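Long-range contacts in glycerol Dehydrogenase (Unidentified, PDB 5XN8), which catalyses the NAD-dependent oxidation of glycerol to dihydroxyacetone and probably also acts on related diols such as 1,2-propanediol: residues Q6-Y11 and N237-G242; F177-C182 and E246-A251; V307-M312 and A351-D356. All coordinates share one frame; numbering follows the deposited sequence.

Contact 1: residues Q6-Y11 and N237-G242; sequences QSPGKY and NTYLSG
Tyr11 and Tyr239 lean on each other where the parallel sheet of the NAD-binding domain meets helix 228-247, a helix of the helical domain of this iron-containing alcohol dehydrogenase. Tyr11 is the second residue of strand 10-14, the outermost strand of the sheet within this chain, with its CG anti to the backbone N (chi1 169°). Tyr239 holds the same anti arrangement, and the two side chains run past each other in opposite senses. The root of one therefore meets the ring of the other: Tyr239 CB sits 3.9 Å above the centroid of the Tyr11 ring, a CH-pi contact almost on the ring normal. Beyond it, Tyr239 CD2 reaches Tyr11 CG at 3.6 Å. The ring planes are inclined at 58° and the centroids lie 5.2 Å apart, an oblique pairing. Thr238 comes to the edge of the Tyr11 ring, its CG2 4.0 Å from Tyr11 CE1 and near the ring plane. The hydroxyls of Tyr11 and Thr238 bond elsewhere, Tyr11 OH to Gln13 and Thr238 OG1 to the carbonyl of Ile234. Val150 and Met152 of the adjacent strand 149-153 also touch Tyr11. On the outer edge, Gln6, Lys10 and Tyr11 pair antiparallel with a strand of a second subunit, extending the sheet across the interface. The far end of Tyr239 lies in the bend that precedes the strand. Pro8 CG rests 4.3 Å from Tyr239 CE2, and the two hydroxyls, Ser7 OG and Tyr239 OH, share a hydrogen bond of 2.9 Å.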
ATOM      1  N   GLN A   6      -6.464 -23.243  30.192  1.00 27.03           N
ATOM      2  CA  GLN A   6      -6.740 -24.672  30.361  1.00 28.06           C
ATOM      3  C   GLN A   6      -7.247 -25.283  29.069  1.00 28.57           C
ATOM      4  O   GLN A   6      -7.669 -24.581  28.152  1.00 29.13           O
ATOM      5  CB  GLN A   6      -7.661 -24.958  31.559  1.00 28.50           C
ATOM      6  CG  GLN A   6      -9.041 -24.311  31.558  1.00 28.57           C
ATOM      7  CD  GLN A   6      -9.800 -24.613  32.843  1.00 28.67           C
ATOM      8  OE1 GLN A   6      -9.437 -24.135  33.935  1.00 28.66           O
ATOM      9  NE2 GLN A   6     -10.836 -25.437  32.735  1.00 29.19           N
ATOM     10  N   SER A   7      -7.144 -26.603  28.988  1.00 30.19           N
ATOM     11  CA  SER A   7      -7.451 -27.331  27.770  1.00 31.67           C
ATOM     12  C   SER A   7      -7.859 -28.764  28.089  1.00 31.18           C
ATOM     13  O   SER A   7      -7.457 -29.300  29.128  1.00 34.18           O
ATOM     14  CB  SER A   7      -6.221 -27.330  26.848  1.00 33.92           C
ATOM     15  OG  SER A   7      -6.510 -27.868  25.560  1.00 35.18           O
ATOM     16  N   PRO A   8      -8.676 -29.387  27.216  1.00 29.50           N
ATOM     17  CA  PRO A   8      -8.809 -30.841  27.304  1.00 29.19           C
ATOM     18  C   PRO A   8      -7.486 -31.503  26.925  1.00 29.12           C
ATOM     19  O   PRO A   8      -6.784 -30.991  26.051  1.00 29.80           O
ATOM     20  CB  PRO A   8      -9.878 -31.154  26.249  1.00 28.69           C
ATOM     21  CG  PRO A   8      -9.772 -30.037  25.276  1.00 27.59           C
ATOM     22  CD  PRO A   8      -9.511 -28.839  26.134  1.00 27.60           C
ATOM     23  N   GLY A   9      -7.157 -32.610  27.580  1.00 29.48           N
ATOM     24  CA  GLY A   9      -5.914 -33.358  27.328  1.00 28.92           C
ATOM     25  C   GLY A   9      -5.623 -33.631  25.860  1.00 28.48           C
ATOM     26  O   GLY A   9      -4.504 -33.405  25.407  1.00 27.92           O
ATOM     27  N   LYS A  10      -6.632 -34.111  25.126  1.00 28.34           N
ATOM     28  CA  LYS A  10      -6.506 -34.408  23.693  1.00 27.42           C
ATOM     29  C   LYS A  10      -7.787 -34.049  22.950  1.00 26.87           C
ATOM     30  O   LYS A  10      -8.886 -34.273  23.452  1.00 26.72           O
ATOM     31  CB  LYS A  10      -6.197 -35.893  23.462  1.00 28.40           C
ATOM     32  CG  LYS A  10      -4.784 -36.308  23.827  1.00 29.37           C
ATOM     33  CD  LYS A  10      -4.381 -37.620  23.184  1.00 30.20           C
ATOM     34  CE  LYS A  10      -3.152 -38.199  23.864  1.00 31.27           C
ATOM     35  NZ  LYS A  10      -3.435 -38.735  25.230  1.00 31.34           N
ATOM     36  N   TYR A  11      -7.630 -33.498  21.746  1.00 25.21           N
ATOM     37  CA  TYR A  11      -8.748 -33.154  20.877  1.00 24.59           C
ATOM     38  C   TYR A  11      -8.516 -33.838  19.531  1.00 25.37           C
ATOM     39  O   TYR A  11      -7.503 -33.599  18.898  1.00 27.73           O
ATOM     40  CB  TYR A  11      -8.870 -31.638  20.756  1.00 23.00           C
ATOM     41  CG  TYR A  11      -9.828 -31.173  19.688  1.00 22.32           C
ATOM     42  CD1 TYR A  11     -11.182 -30.980  19.963  1.00 21.08           C
ATOM     43  CD2 TYR A  11      -9.380 -30.911  18.395  1.00 21.54           C
ATOM     44  CE1 TYR A  11     -12.047 -30.544  18.987  1.00 20.41           C
ATOM     45  CE2 TYR A  11     -10.252 -30.501  17.406  1.00 20.63           C
ATOM     46  CZ  TYR A  11     -11.587 -30.310  17.716  1.00 20.33           C
ATOM     47  OH  TYR A  11     -12.459 -29.890  16.733  1.00 19.36           O
ATOM     48  N   ASN A 237     -15.459 -23.842  15.626  1.00 27.28           N
ATOM     49  CA  ASN A 237     -16.660 -23.976  16.463  1.00 27.32           C
ATOM     50  C   ASN A 237     -16.438 -24.701  17.783  1.00 27.19           C
ATOM     51  O   ASN A 237     -17.174 -24.449  18.748  1.00 27.60           O
ATOM     52  CB  ASN A 237     -17.783 -24.712  15.696  1.00 28.12           C
ATOM     53  CG  ASN A 237     -18.459 -23.849  14.647  1.00 28.47           C
ATOM     54  OD1 ASN A 237     -18.027 -22.726  14.359  1.00 28.51           O
ATOM     55  ND2 ASN A 237     -19.545 -24.371  14.077  1.00 27.87           N
ATOM     56  N   THR A 238     -15.451 -25.602  17.830  1.00 27.03           N
ATOM     57  CA  THR A 238     -15.253 -26.468  18.988  1.00 26.21           C
ATOM     58  C   THR A 238     -13.986 -26.158  19.782  1.00 25.84           C
ATOM     59  O   THR A 238     -14.077 -25.834  20.966  1.00 26.73           O
ATOM     60  CB  THR A 238     -15.248 -27.947  18.568  1.00 26.46           C
ATOM     61  OG1 THR A 238     -16.257 -28.159  17.575  1.00 25.57           O
ATOM     62  CG2 THR A 238     -15.529 -28.849  19.782  1.00 27.28           C
ATOM     63  N   TYR A 239     -12.814 -26.274  19.161  1.00 25.04           N
ATOM     64  CA  TYR A 239     -11.559 -26.062  19.889  1.00 25.04           C
ATOM     65  C   TYR A 239     -11.213 -24.578  20.024  1.00 23.99           C
ATOM     66  O   TYR A 239     -10.901 -24.126  21.124  1.00 25.16           O
ATOM     67  CB  TYR A 239     -10.387 -26.853  19.263  1.00 25.49           C
ATOM     68  CG  TYR A 239      -9.196 -26.924  20.195  1.00 26.20           C
ATOM     69  CD1 TYR A 239      -8.263 -25.897  20.240  1.00 26.79           C
ATOM     70  CD2 TYR A 239      -9.034 -27.990  21.073  1.00 27.22           C
ATOM     71  CE1 TYR A 239      -7.174 -25.946  21.117  1.00 27.82           C
ATOM     72  CE2 TYR A 239      -7.963 -28.044  21.956  1.00 27.17           C
ATOM     73  CZ  TYR A 239      -7.036 -27.028  21.978  1.00 26.97           C
ATOM     74  OH  TYR A 239      -5.983 -27.100  22.857  1.00 25.83           O
ATOM     75  N   LEU A 240     -11.267 -23.824  18.928  1.00 23.10           N
ATOM     76  CA  LEU A 240     -10.850 -22.415  18.952  1.00 22.48           C
ATOM     77  C   LEU A 240     -11.798 -21.550  19.780  1.00 22.37           C
ATOM     78  O   LEU A 240     -11.350 -20.649  20.508  1.00 23.00           O
ATOM     79  CB  LEU A 240     -10.743 -21.832  17.534  1.00 21.66           C
ATOM     80  CG  LEU A 240      -9.859 -22.538  16.503  1.00 21.68           C
ATOM     81  CD1 LEU A 240      -9.744 -21.704  15.237  1.00 21.51           C
ATOM     82  CD2 LEU A 240      -8.468 -22.801  17.081  1.00 22.36           C
ATOM     83  N   SER A 241     -13.096 -21.798  19.646  1.00 20.93           N
ATOM     84  CA  SER A 241     -14.096 -21.041  20.391  1.00 20.55           C
ATOM     85  C   SER A 241     -14.117 -21.474  21.855  1.00 20.81           C
ATOM     86  O   SER A 241     -14.270 -20.639  22.745  1.00 19.67           O
ATOM     87  CB  SER A 241     -15.483 -21.199  19.750  1.00 20.05           C
ATOM     88  OG  SER A 241     -16.459 -20.401  20.410  1.00 19.69           O
ATOM     89  N   GLY A 242     -13.946 -22.778  22.088  1.00 21.22           N
ATOM     90  CA  GLY A 242     -13.907 -23.356  23.430  1.00 22.10           C
ATOM     91  C   GLY A 242     -12.782 -22.885  24.332  1.00 22.26           C
ATOM     92  O   GLY A 242     -13.022 -22.530  25.491  1.00 22.62           O
TER

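Contact 2: residues F177-C182 and E246-A251; sequences FEAKAC and ESSGLA
Glu178 and Ala179 lie on helix 162-185 directly against Gly249 and Ala251, in the extended link that follows helix 228-247; the CA atoms of Ala179 and Gly249 are 4.8 Å apart. The backbones can come this close because Gly249 has no side chain: a CB there would run into Cys182 SG. Separately, its phi of 139° would press a CB against the preceding carbonyl O. Cys182 fills the place beside it, SG 3.8 Å from Gly249 C, with CB 3.5 Å from the carbonyl O of Ser248. Small groups pack on the flanks: the methyl of Ala179 abuts Ser248 CB at 3.5 Å, while Ser248 OG bonds to Ser195, and Ala251 CB lies 4.2 Å from that of Ala181. The link leads into helix 252-260, with Ala251 at its N-cap, and this helix carries His254, a zinc ligand along with Asp171 and His271. Glu178 is thus a second-shell residue of the metal centre in the cleft characteristic of iron-containing alcohol dehydrogenases. It reaches from one helix to the start of the other. Its CG is anti to the carbonyl carbon and the chain is extended beyond, which carries the carboxylate past Gly249 O to the backbone of Ala251. There Ala251 N donates to Glu178 OE2 over 3.0 Å, nearly straight but from well above the carboxylate plane, 50° out of it. The other oxygen, OE1, is hydrogen-bonded to both His254 ND1 and Ser174 OG.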
ATOM      1  N   PHE A 177     -14.818 -11.184  20.154  1.00 19.78           N
ATOM      2  CA  PHE A 177     -15.267  -9.884  20.646  1.00 19.94           C
ATOM      3  C   PHE A 177     -15.369  -9.825  22.166  1.00 20.32           C
ATOM      4  O   PHE A 177     -15.035  -8.796  22.777  1.00 21.11           O
ATOM      5  CB  PHE A 177     -16.588  -9.496  20.003  1.00 20.34           C
ATOM      6  CG  PHE A 177     -16.476  -9.284  18.527  1.00 19.83           C
ATOM      7  CD1 PHE A 177     -15.900  -8.124  18.028  1.00 19.70           C
ATOM      8  CD2 PHE A 177     -16.881 -10.264  17.643  1.00 19.58           C
ATOM      9  CE1 PHE A 177     -15.769  -7.937  16.666  1.00 19.61           C
ATOM     10  CE2 PHE A 177     -16.738 -10.078  16.274  1.00 19.99           C
ATOM     11  CZ  PHE A 177     -16.191  -8.905  15.779  1.00 19.52           C
ATOM     12  N   GLU A 178     -15.813 -10.930  22.763  1.00 19.51           N
ATOM     13  CA  GLU A 178     -15.880 -11.072  24.215  1.00 18.96           C
ATOM     14  C   GLU A 178     -14.519 -11.352  24.839  1.00 18.73           C
ATOM     15  O   GLU A 178     -14.219 -10.880  25.950  1.00 18.92           O
ATOM     16  CB  GLU A 178     -16.838 -12.206  24.585  1.00 19.00           C
ATOM     17  CG  GLU A 178     -18.280 -11.958  24.151  1.00 18.76           C
ATOM     18  CD  GLU A 178     -19.202 -13.078  24.565  1.00 18.23           C
ATOM     19  OE1 GLU A 178     -19.180 -14.146  23.936  1.00 18.21           O
ATOM     20  OE2 GLU A 178     -19.973 -12.876  25.509  1.00 19.49           O
ATOM     21  N   ALA A 179     -13.703 -12.155  24.161  1.00 18.14           N
ATOM     22  CA  ALA A 179     -12.333 -12.407  24.617  1.00 17.88           C
ATOM     23  C   ALA A 179     -11.583 -11.088  24.656  1.00 17.80           C
ATOM     24  O   ALA A 179     -11.063 -10.704  25.705  1.00 17.97           O
ATOM     25  CB  ALA A 179     -11.636 -13.389  23.700  1.00 17.85           C
ATOM     26  N   LYS A 180     -11.580 -10.380  23.522  1.00 17.62           N
ATOM     27  CA  LYS A 180     -10.872  -9.088  23.373  1.00 18.10           C
ATOM     28  C   LYS A 180     -11.366  -8.014  24.347  1.00 18.53           C
ATOM     29  O   LYS A 180     -10.583  -7.184  24.798  1.00 18.95           O
ATOM     30  CB  LYS A 180     -10.967  -8.593  21.921  1.00 17.92           C
ATOM     31  CG  LYS A 180     -10.202  -7.322  21.584  1.00 18.09           C
ATOM     32  CD  LYS A 180      -8.732  -7.418  21.965  1.00 18.24           C
ATOM     33  CE  LYS A 180      -7.895  -6.357  21.272  1.00 18.32           C
ATOM     34  NZ  LYS A 180      -8.075  -5.000  21.869  1.00 18.57           N
ATOM     35  N   ALA A 181     -12.656  -8.048  24.678  1.00 18.66           N
ATOM     36  CA  ALA A 181     -13.250  -7.138  25.667  1.00 18.83           C
ATOM     37  C   ALA A 181     -12.814  -7.459  27.092  1.00 20.04           C
ATOM     38  O   ALA A 181     -12.645  -6.550  27.910  1.00 19.60           O
ATOM     39  CB  ALA A 181     -14.763  -7.169  25.570  1.00 18.88           C
ATOM     40  N   CYS A 182     -12.666  -8.748  27.403  1.00 21.41           N
ATOM     41  CA  CYS A 182     -12.090  -9.176  28.686  1.00 22.11           C
ATOM     42  C   CYS A 182     -10.596  -8.861  28.773  1.00 22.25           C
ATOM     43  O   CYS A 182     -10.098  -8.480  29.831  1.00 22.93           O
ATOM     44  CB  CYS A 182     -12.344 -10.668  28.931  1.00 22.46           C
ATOM     45  SG  CYS A 182     -14.091 -11.048  29.222  1.00 23.92           S
ATOM     46  N   GLU A 246     -13.415 -19.928  27.577  1.00 26.68           N
ATOM     47  CA  GLU A 246     -13.089 -20.409  28.918  1.00 26.55           C
ATOM     48  C   GLU A 246     -11.820 -19.785  29.486  1.00 27.19           C
ATOM     49  O   GLU A 246     -11.765 -19.488  30.684  1.00 28.51           O
ATOM     50  CB  GLU A 246     -12.961 -21.936  28.919  1.00 26.58           C
ATOM     51  CG  GLU A 246     -12.820 -22.545  30.309  1.00 27.23           C
ATOM     52  CD  GLU A 246     -12.826 -24.057  30.280  1.00 27.96           C
ATOM     53  OE1 GLU A 246     -11.964 -24.650  29.585  1.00 28.00           O
ATOM     54  OE2 GLU A 246     -13.697 -24.654  30.956  1.00 27.54           O
ATOM     55  N   SER A 247     -10.802 -19.614  28.635  1.00 27.15           N
ATOM     56  CA  SER A 247      -9.489 -19.110  29.048  1.00 27.15           C
ATOM     57  C   SER A 247      -9.175 -17.668  28.622  1.00 27.14           C
ATOM     58  O   SER A 247      -8.159 -17.110  29.055  1.00 26.72           O
ATOM     59  CB  SER A 247      -8.393 -20.050  28.535  1.00 27.46           C
ATOM     60  OG  SER A 247      -8.514 -21.333  29.129  1.00 27.96           O
ATOM     61  N   SER A 248     -10.013 -17.062  27.781  1.00 27.15           N
ATOM     62  CA  SER A 248      -9.880 -15.631  27.463  1.00 27.07           C
ATOM     63  C   SER A 248     -11.019 -14.829  28.103  1.00 26.60           C
ATOM     64  O   SER A 248     -10.757 -13.823  28.757  1.00 28.56           O
ATOM     65  CB  SER A 248      -9.796 -15.411  25.948  1.00 27.44           C
ATOM     66  OG  SER A 248      -8.809 -14.445  25.618  1.00 27.27           O
ATOM     67  N   GLY A 249     -12.267 -15.267  27.916  1.00 25.51           N
ATOM     68  CA  GLY A 249     -13.424 -14.729  28.660  1.00 24.22           C
ATOM     69  C   GLY A 249     -14.716 -14.508  27.862  1.00 23.14           C
ATOM     70  O   GLY A 249     -14.669 -14.295  26.638  1.00 22.03           O
ATOM     71  N   LEU A 250     -15.850 -14.558  28.581  1.00 21.71           N
ATOM     72  CA  LEU A 250     -17.162 -14.123  28.100  1.00 21.74           C
ATOM     73  C   LEU A 250     -17.431 -12.681  28.535  1.00 21.67           C
ATOM     74  O   LEU A 250     -16.863 -12.206  29.514  1.00 21.69           O
ATOM     75  CB  LEU A 250     -18.284 -14.979  28.707  1.00 22.49           C
ATOM     76  CG  LEU A 250     -18.253 -16.489  28.504  1.00 22.28           C
ATOM     77  CD1 LEU A 250     -19.255 -17.156  29.437  1.00 22.84           C
ATOM     78  CD2 LEU A 250     -18.569 -16.833  27.061  1.00 22.05           C
ATOM     79  N   ALA A 251     -18.330 -12.001  27.831  1.00 20.89           N
ATOM     80  CA  ALA A 251     -18.623 -10.599  28.124  1.00 21.44           C
ATOM     81  C   ALA A 251     -20.075 -10.251  27.741  1.00 21.75           C
ATOM     82  O   ALA A 251     -20.977 -10.970  28.169  1.00 23.04           O
ATOM     83  CB  ALA A 251     -17.585  -9.682  27.476  1.00 21.24           C
TER

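Contact 3: residues V307-M312 and A351-D356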
ATOM      1  N   VAL A 307     -30.208 -10.985  12.562  1.00 19.82           N
ATOM      2  CA  VAL A 307     -29.652  -9.631  12.760  1.00 19.12           C
ATOM      3  C   VAL A 307     -30.707  -8.609  13.219  1.00 19.11           C
ATOM      4  O   VAL A 307     -30.409  -7.432  13.362  1.00 18.37           O
ATOM      5  CB  VAL A 307     -28.922  -9.124  11.495  1.00 19.04           C
ATOM      6  CG1 VAL A 307     -27.731 -10.017  11.182  1.00 18.65           C
ATOM      7  CG2 VAL A 307     -29.846  -9.055  10.291  1.00 19.53           C
ATOM      8  N   THR A 308     -31.934  -9.075  13.465  1.00 19.58           N
ATOM      9  CA  THR A 308     -33.044  -8.218  13.881  1.00 19.98           C
ATOM     10  C   THR A 308     -33.859  -8.929  14.940  1.00 20.30           C
ATOM     11  O   THR A 308     -33.911 -10.164  14.971  1.00 21.23           O
ATOM     12  CB  THR A 308     -34.007  -7.926  12.714  1.00 19.62           C
ATOM     13  OG1 THR A 308     -34.548  -9.153  12.244  1.00 19.86           O
ATOM     14  CG2 THR A 308     -33.310  -7.232  11.569  1.00 19.64           C
ATOM     15  N   LEU A 309     -34.535  -8.144  15.768  1.00 20.38           N
ATOM     16  CA  LEU A 309     -35.442  -8.682  16.770  1.00 20.94           C
ATOM     17  C   LEU A 309     -36.545  -9.546  16.159  1.00 22.03           C
ATOM     18  O   LEU A 309     -36.873 -10.595  16.714  1.00 23.05           O
ATOM     19  CB  LEU A 309     -36.057  -7.547  17.581  1.00 20.91           C
ATOM     20  CG  LEU A 309     -35.076  -6.809  18.490  1.00 20.36           C
ATOM     21  CD1 LEU A 309     -35.708  -5.564  19.059  1.00 20.56           C
ATOM     22  CD2 LEU A 309     -34.589  -7.720  19.611  1.00 20.48           C
ATOM     23  N   ALA A 310     -37.083  -9.129  15.011  1.00 22.48           N
ATOM     24  CA  ALA A 310     -38.139  -9.888  14.318  1.00 23.54           C
ATOM     25  C   ALA A 310     -37.700 -11.297  13.915  1.00 23.93           C
ATOM     26  O   ALA A 310     -38.458 -12.240  14.060  1.00 24.11           O
ATOM     27  CB  ALA A 310     -38.643  -9.118  13.097  1.00 23.63           C
ATOM     28  N   GLN A 311     -36.468 -11.447  13.434  1.00 24.81           N
ATOM     29  CA  GLN A 311     -35.919 -12.784  13.121  1.00 24.97           C
ATOM     30  C   GLN A 311     -35.730 -13.687  14.348  1.00 26.20           C
ATOM     31  O   GLN A 311     -35.551 -14.901  14.195  1.00 25.89           O
ATOM     32  CB  GLN A 311     -34.587 -12.664  12.397  1.00 24.66           C
ATOM     33  CG  GLN A 311     -34.690 -12.166  10.965  1.00 24.93           C
ATOM     34  CD  GLN A 311     -33.330 -11.961  10.342  1.00 24.67           C
ATOM     35  OE1 GLN A 311     -32.424 -11.461  10.989  1.00 25.73           O
ATOM     36  NE2 GLN A 311     -33.172 -12.361   9.086  1.00 25.17           N
ATOM     37  N   MET A 312     -35.728 -13.089  15.542  1.00 27.14           N
ATOM     38  CA  MET A 312     -35.732 -13.816  16.815  1.00 27.64           C
ATOM     39  C   MET A 312     -37.122 -13.989  17.451  1.00 28.13           C
ATOM     40  O   MET A 312     -37.219 -14.432  18.595  1.00 28.12           O
ATOM     41  CB  MET A 312     -34.840 -13.073  17.803  1.00 28.29           C
ATOM     42  CG  MET A 312     -33.402 -12.941  17.356  1.00 28.62           C
ATOM     43  SD  MET A 312     -32.467 -12.043  18.572  1.00 30.04           S
ATOM     44  CE  MET A 312     -32.475 -13.153  19.968  1.00 29.75           C
ATOM     45  N   ALA A 351     -28.352  -0.291  22.973  1.00 21.09           N
ATOM     46  CA  ALA A 351     -27.569  -1.064  22.025  1.00 20.83           C
ATOM     47  C   ALA A 351     -28.432  -2.061  21.251  1.00 21.24           C
ATOM     48  O   ALA A 351     -28.311  -2.168  20.029  1.00 21.28           O
ATOM     49  CB  ALA A 351     -26.442  -1.779  22.742  1.00 20.40           C
ATOM     50  N   ILE A 352     -29.309  -2.767  21.959  1.00 21.92           N
ATOM     51  CA  ILE A 352     -30.196  -3.761  21.339  1.00 23.44           C
ATOM     52  C   ILE A 352     -31.120  -3.116  20.286  1.00 24.22           C
ATOM     53  O   ILE A 352     -31.263  -3.656  19.185  1.00 25.53           O
ATOM     54  CB  ILE A 352     -30.998  -4.551  22.413  1.00 24.45           C
ATOM     55  CG1 ILE A 352     -30.054  -5.483  23.182  1.00 25.16           C
ATOM     56  CG2 ILE A 352     -32.133  -5.367  21.797  1.00 24.78           C
ATOM     57  CD1 ILE A 352     -30.587  -5.917  24.540  1.00 26.18           C
ATOM     58  N   LEU A 353     -31.714  -1.965  20.614  1.00 24.33           N
ATOM     59  CA  LEU A 353     -32.629  -1.289  19.692  1.00 24.38           C
ATOM     60  C   LEU A 353     -31.905  -0.736  18.464  1.00 24.33           C
ATOM     61  O   LEU A 353     -32.416  -0.825  17.339  1.00 23.81           O
ATOM     62  CB  LEU A 353     -33.411  -0.164  20.388  1.00 24.70           C
ATOM     63  CG  LEU A 353     -34.408  -0.570  21.489  1.00 24.88           C
ATOM     64  CD1 LEU A 353     -35.334   0.582  21.874  1.00 25.17           C
ATOM     65  CD2 LEU A 353     -35.237  -1.778  21.082  1.00 25.04           C
ATOM     66  N   THR A 354     -30.722  -0.171  18.677  1.00 23.90           N
ATOM     67  CA  THR A 354     -29.931   0.360  17.574  1.00 23.19           C
ATOM     68  C   THR A 354     -29.403  -0.756  16.678  1.00 22.45           C
ATOM     69  O   THR A 354     -29.434  -0.634  15.447  1.00 23.35           O
ATOM     70  CB  THR A 354     -28.766   1.218  18.086  1.00 23.15           C
ATOM     71  OG1 THR A 354     -29.277   2.280  18.896  1.00 23.04           O
ATOM     72  CG2 THR A 354     -27.954   1.798  16.916  1.00 23.02           C
ATOM     73  N   ALA A 355     -28.945  -1.842  17.293  1.00 21.88           N
ATOM     74  CA  ALA A 355     -28.508  -3.027  16.553  1.00 21.15           C
ATOM     75  C   ALA A 355     -29.614  -3.566  15.653  1.00 20.97           C
ATOM     76  O   ALA A 355     -29.365  -3.878  14.485  1.00 20.40           O
ATOM     77  CB  ALA A 355     -28.042  -4.110  17.504  1.00 21.10           C
ATOM     78  N   ASP A 356     -30.826  -3.669  16.203  1.00 20.93           N
ATOM     79  CA  ASP A 356     -32.017  -4.072  15.436  1.00 20.87           C
ATOM     80  C   ASP A 356     -32.223  -3.191  14.210  1.00 20.64           C
ATOM     81  O   ASP A 356     -32.398  -3.694  13.102  1.00 20.24           O
ATOM     82  CB  ASP A 356     -33.257  -4.025  16.343  1.00 21.66           C
ATOM     83  CG  ASP A 356     -34.547  -4.301  15.604  1.00 22.30           C
ATOM     84  OD1 ASP A 356     -34.698  -5.421  15.077  1.00 23.30           O
ATOM     85  OD2 ASP A 356     -35.415  -3.403  15.569  1.00 23.50           O
TER
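Leu309 N donates a 2.8 Å hydrogen bond to Asp356 OD1, tying a loop between helices 290-303 and 318-329 to helix 345-363 near the end of the chain, within the helical domain of this dehydrogenase. The bond is fairly straight (158°) and meets OD1 on its anti side, 31° out of the carboxylate plane. Asp356 reaches the loop because its CG is anti to the backbone N (chi1 175°), which places the carboxylate beside Thr308 and Leu309. OD2 is engaged by Gln360, one turn further along the helix, so both oxygens have partners and the group's rotation is well defined. Asp356 OD1 also rests 3.5 Å from Thr308 CB. The loop itself is shaped by an ST motif: Thr308 OG1, in the crowded position between backbone N and carbonyl carbon, accepts from Gln311 N, within the short 3-10 segment 310-312, at 3.2 Å. Gln311 OE1 in turn takes the N-H of Val307, the N lying 2.8 Å away. Leu309 crosses Asp356 at about a right angle, bringing its CD1 3.9 Å from Asp356 CG, and its branches then divide over the helix. Ile318 and Ile322 of helix 318-329 touch the same leucine and extend this apolar cluster. Leu309 CD1 approaches Leu353 CD2 at 4.3 Å, whereas Leu309 CD2 lies 4.0 Å from Ile352 CG2.

Contacts 1 and 2 draw on the same helix, 228-247: the first uses its middle, the second its end and the link beyond. Their centres are about 15 Å apart, and they touch where Gln6 N probably donates to Ser247 OG at 3.0 Å. Along the chain their segments alternate, so the N-terminal strand region, helix 162-185 and helix 228-247 are interlocked around the junction between the NAD-binding sheet and the metal-bearing helices. Contact 3 follows both in sequence and stands apart, its centre about 22 Å from that of contact 2 and 31 Å from that of contact 1, joining the loop after helix 290-303 to helix 345-363, away from the annotated sites.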